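Local coordinates for tail spike protein (PDB 6EU4) that probably recognises and depolymerises the capsular polysaccharide of Acinetobacter baumannii as the host-binding spike of the phage tail, at residues A[448-453]-A[463-468]; A[94-99]-A[106-111]; A[232-237]-A[257-262]; A[516-521]-A[541-546]. All coordinates share one frame; numbering follows the deposited sequence.

Overall arrangement
The four contacts follow one another along an elongated trimeric spike. Contact 2, 106-111 packed on 94-99, lies where the parallel beta-helix begins, about 92 Å from contact 4 between centres. Contact 3 belongs to the coil stack, and contact 1 to its far end, so these two share the beta-helical framework, their centres about 34 Å apart. Contact 4 joins two strands of a separate, largely antiparallel sheet toward the C-terminal end of the modelled chain and is only partly buried. The others are buried. Contact 2 depends on van der Waals packing and a water, while the others each have one direct hydrogen bond. Contacts 1 and 4 meet the third subunit, whereas contacts 2 and 3 touch no other chain.

Contact 1: residues A[448-453]-A[463-468]; sequences NASVDA and GAKFSG
The ring of F466 lies with its edge at S450 CB, while D452 CB and the carbonyl of V451 approach it obliquely. The D452 carboxylate crosses the ring at nearly a right angle, its plane 84° from the phenyl. This is the end of the parallel beta-helix: strand 450-455 pairs antiparallel with 458-462, and the chain then leaves through a type I turn from G463 to F466. With CG anti to its carbonyl carbon, F466 brings its ring against the strand, CZ 3.4 Å from D452 CB. An aromatic ring suits this place, being large and apolar enough to reach V414 of the same chain and P419 of the second subunit. D452 has a salt bridge to R459 and a hydrogen bond to Q461. G463 has phi 108°, and any CB would collide with S450 OG and with A449 O, which explains the glycine. Its CA makes a CH...O contact with A449 O, and one water links that oxygen to A464 N. Small and polar, S450 points its CB toward the turn: its OG, anti to the carbonyl carbon, accepts the nearly straight bond from K465 N, 3.1 Å long with 170° at the hydrogen.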
loop_
_atom_site.group_PDB
_atom_site.type_symbol
_atom_site.label_atom_id
_atom_site.label_comp_id
_atom_site.label_asym_id
_atom_site.label_seq_id
_atom_site.Cartn_x
_atom_site.Cartn_y
_atom_site.Cartn_z
ATOM N N ASN A 448 -14.639 -23.044 13.481
ATOM C CA ASN A 448 -15.225 -22.235 12.426
ATOM C C ASN A 448 -14.396 -20.969 12.291
ATOM O O ASN A 448 -14.874 -19.863 12.565
ATOM C CB ASN A 448 -16.682 -21.912 12.739
ATOM C CG ASN A 448 -17.352 -21.113 11.639
ATOM O OD1 ASN A 448 -16.984 -21.213 10.473
ATOM N ND2 ASN A 448 -18.343 -20.314 12.011
ATOM N N ALA A 449 -13.118 -21.147 11.988
ATOM C CA ALA A 449 -12.239 -20.030 11.681
ATOM C C ALA A 449 -11.070 -20.589 10.891
ATOM O O ALA A 449 -10.871 -21.804 10.809
ATOM C CB ALA A 449 -11.746 -19.334 12.954
ATOM N N SER A 450 -10.302 -19.680 10.302
ATOM C CA SER A 450 -9.133 -20.033 9.518
ATOM C C SER A 450 -7.936 -19.201 9.955
ATOM O O SER A 450 -8.072 -18.032 10.320
ATOM C CB SER A 450 -9.379 -19.812 8.023
ATOM O OG SER A 450 -10.412 -20.701 7.544
ATOM N N VAL A 451 -6.758 -19.821 9.876
ATOM C CA VAL A 451 -5.502 -19.150 10.191
ATOM C C VAL A 451 -4.447 -19.542 9.168
ATOM O O VAL A 451 -4.434 -20.659 8.642
ATOM C CB VAL A 451 -4.993 -19.476 11.611
ATOM C CG1 VAL A 451 -5.968 -18.959 12.676
ATOM C CG2 VAL A 451 -4.775 -20.970 11.783
ATOM N N ASP A 452 -3.541 -18.595 8.902
ATOM C CA ASP A 452 -2.346 -18.832 8.082
ATOM C C ASP A 452 -1.288 -17.965 8.741
ATOM O O ASP A 452 -1.168 -16.781 8.433
ATOM C CB ASP A 452 -2.556 -18.489 6.617
ATOM C CG ASP A 452 -1.331 -18.759 5.767
ATOM O OD1 ASP A 452 -0.266 -19.068 6.332
ATOM O OD2 ASP A 452 -1.437 -18.641 4.525
ATOM N N ALA A 453 -0.565 -18.546 9.699
ATOM C CA ALA A 453 0.234 -17.746 10.611
ATOM C C ALA A 453 1.553 -18.430 10.916
ATOM O O ALA A 453 1.586 -19.600 11.325
ATOM C CB ALA A 453 -0.503 -17.482 11.926
ATOM N N GLY A 463 -8.346 -24.491 8.664
ATOM C CA GLY A 463 -9.664 -23.916 8.486
ATOM C C GLY A 463 -10.151 -24.059 7.051
ATOM O O GLY A 463 -9.426 -24.482 6.148
ATOM N N ALA A 464 -11.415 -23.679 6.858
ATOM C CA ALA A 464 -12.065 -23.911 5.567
ATOM C C ALA A 464 -11.425 -23.123 4.423
ATOM O O ALA A 464 -11.561 -23.524 3.260
ATOM C CB ALA A 464 -13.546 -23.564 5.651
ATOM N N LYS A 465 -10.763 -22.011 4.709
ATOM C CA LYS A 465 -10.109 -21.256 3.647
ATOM C C LYS A 465 -8.808 -21.905 3.197
ATOM O O LYS A 465 -8.236 -21.487 2.183
ATOM C CB LYS A 465 -9.862 -19.830 4.112
ATOM C CG LYS A 465 -11.178 -19.062 4.332
ATOM C CD LYS A 465 -10.976 -17.601 4.484
ATOM C CE LYS A 465 -12.327 -16.910 4.727
ATOM N NZ LYS A 465 -13.271 -17.092 3.579
ATOM N N PHE A 466 -8.341 -22.931 3.914
ATOM C CA PHE A 466 -7.074 -23.595 3.628
ATOM C C PHE A 466 -7.328 -25.095 3.609
ATOM O O PHE A 466 -6.849 -25.859 4.459
ATOM C CB PHE A 466 -6.021 -23.206 4.650
ATOM C CG PHE A 466 -5.776 -21.738 4.711
ATOM C CD1 PHE A 466 -5.005 -21.119 3.740
ATOM C CD2 PHE A 466 -6.328 -20.961 5.702
ATOM C CE1 PHE A 466 -4.781 -19.780 3.778
ATOM C CE2 PHE A 466 -6.110 -19.611 5.729
ATOM C CZ PHE A 466 -5.344 -19.019 4.760
ATOM N N SER A 467 -8.104 -25.533 2.624
ATOM C CA SER A 467 -8.501 -26.931 2.518
ATOM C C SER A 467 -7.479 -27.775 1.775
ATOM O O SER A 467 -7.322 -28.962 2.077
ATOM C CB SER A 467 -9.844 -27.043 1.795
ATOM O OG SER A 467 -10.177 -28.399 1.549
ATOM N N GLY A 468 -6.796 -27.193 0.799
ATOM C CA GLY A 468 -5.871 -27.990 0.011
ATOM C C GLY A 468 -4.935 -27.112 -0.787
ATOM O O GLY A 468 -5.114 -25.895 -0.895
HETATM O O HOH W 1 -13.036 -23.183 9.189
#

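Contact 2: residues A[94-99]-A[106-111]; sequences AGAKLN and AIPIQK
The backbone of 94-99 runs past one side of helix 106-113, and the two come nearest at A94 and P108, whose CA atoms are 4.8 Å apart. P108 carries the contact from the first helical turn, which suits proline because no N-H is needed there. Its puckered ring turns CB and CG to the loop: P108 CB lies 3.2 Å from A96 N, and P108 CG 3.4 Å from G95 C. The CB methyls of A94 and A96 both meet P108 CB at 3.9 Å, and that of A94 comes to 3.6 Å from P108 O, so alanine lets the loop lie close to the helix backbone. G95 turns the chain between them with phi 106°, a value that jams a side chain against the preceding carbonyl. The helix sits at the start of the beta-helix, where I109 points away from the loop to Y125, T127 and V131. K111 touches A94 only with CB, then extends past it to bring NZ within 2.9 Å of a water that donates to A94 O; the same ammonium also bonds D72 O. The contact has no direct hydrogen bond and rests on van der Waals fit, its polar link carried by water.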
loop_
_atom_site.group_PDB
_atom_site.type_symbol
_atom_site.label_atom_id
_atom_site.label_comp_id
_atom_site.label_asym_id
_atom_site.label_seq_id
_atom_site.Cartn_x
_atom_site.Cartn_y
_atom_site.Cartn_z
ATOM N N ALA A 94 -16.028 41.064 10.332
ATOM C CA ALA A 94 -17.385 41.008 10.851
ATOM C C ALA A 94 -17.441 41.359 12.332
ATOM O O ALA A 94 -18.513 41.269 12.940
ATOM C CB ALA A 94 -17.974 39.616 10.614
ATOM N N GLY A 95 -16.319 41.761 12.928
ATOM C CA GLY A 95 -16.296 42.185 14.318
ATOM C C GLY A 95 -15.664 41.219 15.299
ATOM O O GLY A 95 -15.805 41.422 16.518
ATOM N N ALA A 96 -14.988 40.176 14.825
ATOM C CA ALA A 96 -14.240 39.310 15.723
ATOM C C ALA A 96 -13.057 40.075 16.295
ATOM O O ALA A 96 -12.621 41.086 15.748
ATOM C CB ALA A 96 -13.731 38.064 14.999
ATOM N N LYS A 97 -12.531 39.579 17.405
ATOM C CA LYS A 97 -11.278 40.088 17.955
ATOM C C LYS A 97 -10.262 38.961 18.029
ATOM O O LYS A 97 -10.607 37.804 18.291
ATOM C CB LYS A 97 -11.481 40.724 19.344
ATOM C CG LYS A 97 -12.329 41.989 19.293
ATOM C CD LYS A 97 -12.307 42.763 20.608
ATOM C CE LYS A 97 -13.301 43.910 20.578
ATOM N NZ LYS A 97 -13.250 44.707 21.832
ATOM N N LEU A 98 -9.002 39.306 17.778
ATOM C CA LEU A 98 -7.901 38.360 17.831
ATOM C C LEU A 98 -7.287 38.284 19.216
ATOM O O LEU A 98 -7.001 39.314 19.833
ATOM C CB LEU A 98 -6.812 38.779 16.848
ATOM C CG LEU A 98 -7.144 38.689 15.368
ATOM C CD1 LEU A 98 -6.147 39.510 14.585
ATOM C CD2 LEU A 98 -7.087 37.255 14.941
ATOM N N ASN A 99 -7.030 37.058 19.665
ATOM C CA ASN A 99 -6.234 36.790 20.868
ATOM C C ASN A 99 -6.732 37.617 22.058
ATOM O O ASN A 99 -5.960 38.243 22.790
ATOM C CB ASN A 99 -4.751 37.056 20.591
ATOM C CG ASN A 99 -4.280 36.408 19.288
ATOM O OD1 ASN A 99 -4.526 35.233 19.047
ATOM N ND2 ASN A 99 -3.616 37.189 18.436
ATOM N N ALA A 106 -18.100 34.560 18.509
ATOM C CA ALA A 106 -18.985 33.564 17.890
ATOM C C ALA A 106 -19.805 34.133 16.735
ATOM O O ALA A 106 -19.912 33.516 15.672
ATOM C CB ALA A 106 -19.938 33.006 18.949
ATOM N N ILE A 107 -20.424 35.284 16.938
ATOM C CA ILE A 107 -21.352 35.822 15.945
ATOM C C ILE A 107 -20.559 36.267 14.719
ATOM O O ILE A 107 -20.921 35.885 13.598
ATOM C CB ILE A 107 -22.213 36.937 16.555
ATOM C CG1 ILE A 107 -23.207 36.302 17.542
ATOM C CG2 ILE A 107 -22.950 37.733 15.472
ATOM C CD1 ILE A 107 -23.954 37.306 18.437
ATOM N N PRO A 108 -19.483 37.052 14.867
ATOM C CA PRO A 108 -18.676 37.396 13.681
ATOM C C PRO A 108 -18.144 36.187 12.940
ATOM O O PRO A 108 -18.142 36.187 11.699
ATOM C CB PRO A 108 -17.525 38.233 14.259
ATOM C CG PRO A 108 -17.986 38.712 15.539
ATOM C CD PRO A 108 -19.031 37.783 16.064
ATOM N N ILE A 109 -17.641 35.175 13.658
ATOM C CA ILE A 109 -17.138 33.975 12.984
ATOM C C ILE A 109 -18.248 33.362 12.154
ATOM O O ILE A 109 -18.059 32.999 10.987
ATOM C CB ILE A 109 -16.597 32.954 13.999
ATOM C CG1 ILE A 109 -15.286 33.424 14.642
ATOM C CG2 ILE A 109 -16.375 31.565 13.336
ATOM C CD1 ILE A 109 -15.009 32.720 15.938
ATOM N N GLN A 110 -19.423 33.222 12.760
ATOM C CA GLN A 110 -20.512 32.561 12.062
ATOM C C GLN A 110 -20.877 33.309 10.788
ATOM O O GLN A 110 -21.118 32.689 9.743
ATOM C CB GLN A 110 -21.722 32.432 12.990
ATOM C CG GLN A 110 -22.792 31.516 12.442
ATOM C CD GLN A 110 -22.254 30.124 12.183
ATOM O OE1 GLN A 110 -21.984 29.363 13.121
ATOM N NE2 GLN A 110 -22.028 29.805 10.913
ATOM N N LYS A 111 -20.904 34.645 10.852
ATOM C CA LYS A 111 -21.227 35.437 9.667
ATOM C C LYS A 111 -20.252 35.171 8.525
ATOM O O LYS A 111 -20.674 35.052 7.367
ATOM C CB LYS A 111 -21.238 36.924 10.015
ATOM C CG LYS A 111 -22.462 37.347 10.817
ATOM C CD LYS A 111 -22.362 38.775 11.253
ATOM C CE LYS A 111 -23.591 39.166 12.056
ATOM N NZ LYS A 111 -23.496 40.546 12.575
HETATM O O HOH W 2 -20.941 40.675 13.916
#

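Contact 3: residues A[232-237]-A[257-262]; sequences GIKSVD and FGHTGT
I233 comes first, sending CG2 obliquely toward the F257 ring, whose CZ lies 4.5 Å away; both are apolar and buried, W243 and V246 also touching I233, and L288 and M291 touching F257. K234 follows with CG anti to the backbone N and the rest of its chain extended, so that its methylene end arrives over the imidazole of H259. CE stands 3.5 Å from the centroid of the H259 ring and only 11° off the ring normal, a CH-pi contact. G261 N lies over the opposite face, so the imidazole is held between the lysine chain and its own loop. The long lysine suits this place because its ammonium can pass beyond the ring to a salt bridge with E231.

S235 follows strand 233-234, which pairs in parallel with 253-257 of the next coil of the beta-helix; beyond F257 the chain enters a loop. The carbonyl O of S235 takes H259 N at 2.9 Å, in the carbonyl plane and on a lone pair, with 156° at the hydrogen. S235 CB also meets the F257 ring, 3.9 Å from F257 CD2, while OG bonds A213 O. V236 comes next, and its O receives a CH...O contact from G258 CA, where the positive phi of 74° is easily met by glycine. The branched side chain packs against the loop, its methyls on H259 O: V236 CG2 lies at the edge of the H259 ring, 3.8 Å from CD2, and meets T262 CG2 tip to tip at 3.9 Å, the hydroxyl of T262 being bonded to W264 N.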
loop_
_atom_site.group_PDB
_atom_site.type_symbol
_atom_site.label_atom_id
_atom_site.label_comp_id
_atom_site.label_asym_id
_atom_site.label_seq_id
_atom_site.Cartn_x
_atom_site.Cartn_y
_atom_site.Cartn_z
ATOM N N GLY A 232 -12.816 13.762 19.571
ATOM C CA GLY A 232 -12.116 14.671 18.685
ATOM C C GLY A 232 -12.886 15.036 17.432
ATOM O O GLY A 232 -13.347 16.172 17.277
ATOM N N ILE A 233 -12.982 14.070 16.522
ATOM C CA ILE A 233 -13.685 14.206 15.250
ATOM C C ILE A 233 -14.736 13.098 15.194
ATOM O O ILE A 233 -14.426 11.923 15.432
ATOM C CB ILE A 233 -12.710 14.134 14.061
ATOM C CG1 ILE A 233 -11.734 15.325 14.116
ATOM C CG2 ILE A 233 -13.482 14.119 12.730
ATOM C CD1 ILE A 233 -10.601 15.223 13.158
ATOM N N LYS A 234 -15.981 13.474 14.908
ATOM C CA LYS A 234 -17.113 12.565 15.033
ATOM C C LYS A 234 -18.048 12.707 13.838
ATOM O O LYS A 234 -18.559 13.799 13.582
ATOM C CB LYS A 234 -17.851 12.865 16.326
ATOM C CG LYS A 234 -18.937 11.893 16.659
ATOM C CD LYS A 234 -19.477 12.182 18.051
ATOM C CE LYS A 234 -20.323 11.044 18.561
ATOM N NZ LYS A 234 -20.807 11.322 19.966
ATOM N N SER A 235 -18.308 11.597 13.146
ATOM C CA SER A 235 -19.078 11.602 11.912
ATOM C C SER A 235 -19.948 10.350 11.859
ATOM O O SER A 235 -19.668 9.347 12.525
ATOM C CB SER A 235 -18.129 11.681 10.703
ATOM O OG SER A 235 -18.813 11.715 9.461
ATOM N N VAL A 236 -21.001 10.423 11.044
ATOM C CA VAL A 236 -21.946 9.323 10.828
ATOM C C VAL A 236 -21.808 8.727 9.429
ATOM O O VAL A 236 -21.808 7.502 9.255
ATOM C CB VAL A 236 -23.397 9.800 11.060
ATOM C CG1 VAL A 236 -24.383 8.721 10.692
ATOM C CG2 VAL A 236 -23.623 10.253 12.504
ATOM N N ASP A 237 -21.766 9.586 8.411
ATOM C CA ASP A 237 -21.776 9.179 7.008
ATOM C C ASP A 237 -20.864 10.175 6.303
ATOM O O ASP A 237 -21.243 11.336 6.105
ATOM C CB ASP A 237 -23.193 9.192 6.434
ATOM C CG ASP A 237 -23.272 8.707 4.980
ATOM O OD1 ASP A 237 -22.297 8.816 4.216
ATOM O OD2 ASP A 237 -24.367 8.241 4.587
ATOM N N PHE A 257 -16.060 7.394 13.239
ATOM C CA PHE A 257 -16.740 7.384 11.950
ATOM C C PHE A 257 -17.811 6.298 11.974
ATOM O O PHE A 257 -17.626 5.230 12.567
ATOM C CB PHE A 257 -15.752 7.160 10.804
ATOM C CG PHE A 257 -14.906 8.364 10.494
ATOM C CD1 PHE A 257 -13.744 8.604 11.197
ATOM C CD2 PHE A 257 -15.279 9.247 9.489
ATOM C CE1 PHE A 257 -12.967 9.727 10.933
ATOM C CE2 PHE A 257 -14.503 10.358 9.199
ATOM C CZ PHE A 257 -13.345 10.604 9.930
ATOM N N GLY A 258 -18.947 6.590 11.361
ATOM C CA GLY A 258 -20.077 5.676 11.429
ATOM C C GLY A 258 -20.767 5.694 12.778
ATOM O O GLY A 258 -21.389 4.695 13.165
ATOM N N HIS A 259 -20.680 6.815 13.498
ATOM C CA HIS A 259 -21.399 7.016 14.754
ATOM C C HIS A 259 -22.837 6.533 14.620
ATOM O O HIS A 259 -23.560 6.949 13.709
ATOM C CB HIS A 259 -21.345 8.515 15.114
ATOM C CG HIS A 259 -22.279 8.950 16.204
ATOM N ND1 HIS A 259 -22.266 8.406 17.470
ATOM C CD2 HIS A 259 -23.183 9.956 16.237
ATOM C CE1 HIS A 259 -23.151 9.040 18.227
ATOM N NE2 HIS A 259 -23.729 9.980 17.500
ATOM N N THR A 260 -23.244 5.649 15.535
ATOM C CA THR A 260 -24.557 5.000 15.472
ATOM C C THR A 260 -25.646 5.753 16.230
ATOM O O THR A 260 -26.803 5.303 16.248
ATOM C CB THR A 260 -24.485 3.602 16.071
ATOM O OG1 THR A 260 -24.018 3.722 17.426
ATOM C CG2 THR A 260 -23.553 2.695 15.269
ATOM N N GLY A 261 -25.306 6.851 16.885
ATOM C CA GLY A 261 -26.219 7.514 17.789
ATOM C C GLY A 261 -27.191 8.525 17.202
ATOM O O GLY A 261 -27.725 9.350 17.957
ATOM N N THR A 262 -27.459 8.474 15.891
ATOM C CA THR A 262 -28.479 9.314 15.260
ATOM C C THR A 262 -29.449 8.426 14.480
ATOM O O THR A 262 -29.261 7.209 14.348
ATOM C CB THR A 262 -27.878 10.380 14.317
ATOM O OG1 THR A 262 -27.561 9.794 13.035
ATOM C CG2 THR A 262 -26.632 11.023 14.921
#

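Contact 4: residues A[516-521]-A[541-546]; sequences SGVPYL and AISSAS
A541 opens the segment opposite Y520, the two forming an antiparallel non-hydrogen-bonded pair of the hairpin between strands 520-526 and 535-542, with side chains on the same face of the sheet. Chi1 of -79° places Y520 CG anti to the carbonyl carbon and folds the ring over its neighbour. A541 CA lies over one face of the ring, 3.9 Å from the centroid and offset toward the rim, a CH-pi contact. The methyl sits closer to the outer part, with A541 CB 3.5 Å from Y520 CZ; alanine is small enough for the ring to lie this flat. The hydroxyl reaches past it to S515 O, which helps hold the ring's position, as does its contact with F513. V518 CG2 touches A541 CB too, at 3.8 Å.

I542 gives the one direct hydrogen bond, from its N to P519 O at 2.9 Å, straight at 168° and nearly along the C=O axis. Proline can accept there without needing an N-H, and its CD lies 3.2 Å from I542 O. The isoleucine extends CG1 anti to the carbonyl carbon, bringing CD1 to 4.1 Å from L521 CG, where the two chains cross obliquely; L521, I542 and P519 also pack against the third subunit. S543 closes the contact, its OG 3.8 Å from V518 CG1. One backbone bond here joins the strand ends, while the rest of the contact is largely apolar.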
loop_
_atom_site.group_PDB
_atom_site.type_symbol
_atom_site.label_atom_id
_atom_site.label_comp_id
_atom_site.label_asym_id
_atom_site.label_seq_id
_atom_site.Cartn_x
_atom_site.Cartn_y
_atom_site.Cartn_z
ATOM N N SER A 516 16.311 -50.906 18.255
ATOM C CA SER A 516 16.944 -49.811 18.972
ATOM C C SER A 516 18.389 -49.607 18.521
ATOM O O SER A 516 19.040 -50.515 17.993
ATOM C CB SER A 516 16.919 -50.080 20.472
ATOM O OG SER A 516 17.712 -51.223 20.751
ATOM N N GLY A 517 18.889 -48.388 18.741
ATOM C CA GLY A 517 20.317 -48.146 18.660
ATOM C C GLY A 517 20.862 -47.871 17.279
ATOM O O GLY A 517 22.080 -47.961 17.076
ATOM N N VAL A 518 19.999 -47.558 16.318
ATOM C CA VAL A 518 20.419 -47.158 14.978
ATOM C C VAL A 518 19.640 -45.904 14.604
ATOM O O VAL A 518 18.537 -45.686 15.122
ATOM C CB VAL A 518 20.186 -48.269 13.941
ATOM C CG1 VAL A 518 21.080 -49.466 14.224
ATOM C CG2 VAL A 518 18.720 -48.685 13.915
ATOM N N PRO A 519 20.168 -45.059 13.727
ATOM C CA PRO A 519 19.419 -43.877 13.286
ATOM C C PRO A 519 18.286 -44.270 12.351
ATOM O O PRO A 519 18.319 -45.334 11.730
ATOM C CB PRO A 519 20.475 -43.040 12.561
ATOM C CG PRO A 519 21.469 -44.039 12.079
ATOM C CD PRO A 519 21.500 -45.146 13.108
ATOM N N TYR A 520 17.293 -43.378 12.235
ATOM C CA TYR A 520 16.088 -43.644 11.449
ATOM C C TYR A 520 15.681 -42.477 10.565
ATOM O O TYR A 520 15.868 -41.305 10.908
ATOM C CB TYR A 520 14.868 -43.935 12.331
ATOM C CG TYR A 520 14.787 -45.326 12.899
ATOM C CD1 TYR A 520 15.553 -45.697 13.996
ATOM C CD2 TYR A 520 13.909 -46.259 12.364
ATOM C CE1 TYR A 520 15.458 -46.967 14.532
ATOM C CE2 TYR A 520 13.806 -47.522 12.893
ATOM C CZ TYR A 520 14.579 -47.880 13.969
ATOM O OH TYR A 520 14.490 -49.151 14.496
ATOM N N LEU A 521 15.099 -42.826 9.424
ATOM C CA LEU A 521 14.124 -41.996 8.735
ATOM C C LEU A 521 12.771 -42.676 8.867
ATOM O O LEU A 521 12.680 -43.901 8.754
ATOM C CB LEU A 521 14.482 -41.825 7.260
ATOM C CG LEU A 521 15.671 -40.917 6.970
ATOM C CD1 LEU A 521 16.121 -41.055 5.526
ATOM C CD2 LEU A 521 15.277 -39.477 7.266
ATOM N N ALA A 541 15.362 -48.353 9.546
ATOM C CA ALA A 541 16.402 -48.516 10.561
ATOM C C ALA A 541 17.739 -48.615 9.842
ATOM O O ALA A 541 18.089 -49.671 9.313
ATOM C CB ALA A 541 16.130 -49.751 11.411
ATOM N N ILE A 542 18.512 -47.526 9.853
ATOM C CA ILE A 542 19.633 -47.339 8.933
ATOM C C ILE A 542 20.935 -47.718 9.635
ATOM O O ILE A 542 21.375 -47.036 10.567
ATOM C CB ILE A 542 19.685 -45.897 8.413
ATOM C CG1 ILE A 542 18.377 -45.536 7.694
ATOM C CG2 ILE A 542 20.899 -45.699 7.493
ATOM C CD1 ILE A 542 18.276 -44.094 7.304
ATOM N N SER A 543 21.579 -48.788 9.163
ATOM C CA SER A 543 22.939 -49.133 9.544
ATOM C C SER A 543 23.889 -48.670 8.435
ATOM O O SER A 543 23.471 -48.130 7.410
ATOM C CB SER A 543 23.067 -50.639 9.819
ATOM O OG SER A 543 22.276 -51.022 10.943
ATOM N N SER A 544 25.190 -48.891 8.638
ATOM C CA SER A 544 26.174 -48.259 7.763
ATOM C C SER A 544 26.103 -48.800 6.339
ATOM O O SER A 544 26.406 -48.068 5.391
ATOM C CB SER A 544 27.586 -48.444 8.322
ATOM O OG SER A 544 27.932 -49.808 8.356
ATOM N N ALA A 545 25.715 -50.069 6.168
ATOM C CA ALA A 545 25.663 -50.668 4.841
ATOM C C ALA A 545 24.443 -51.569 4.663
ATOM O O ALA A 545 24.464 -52.468 3.816
ATOM C CB ALA A 545 26.953 -51.447 4.563
ATOM N N SER A 546 23.380 -51.343 5.428
ATOM C CA SER A 546 22.182 -52.174 5.364
ATOM C C SER A 546 21.090 -51.465 6.147
ATOM O O SER A 546 21.350 -50.500 6.863
ATOM C CB SER A 546 22.433 -53.569 5.939
ATOM O OG SER A 546 22.752 -53.474 7.316
#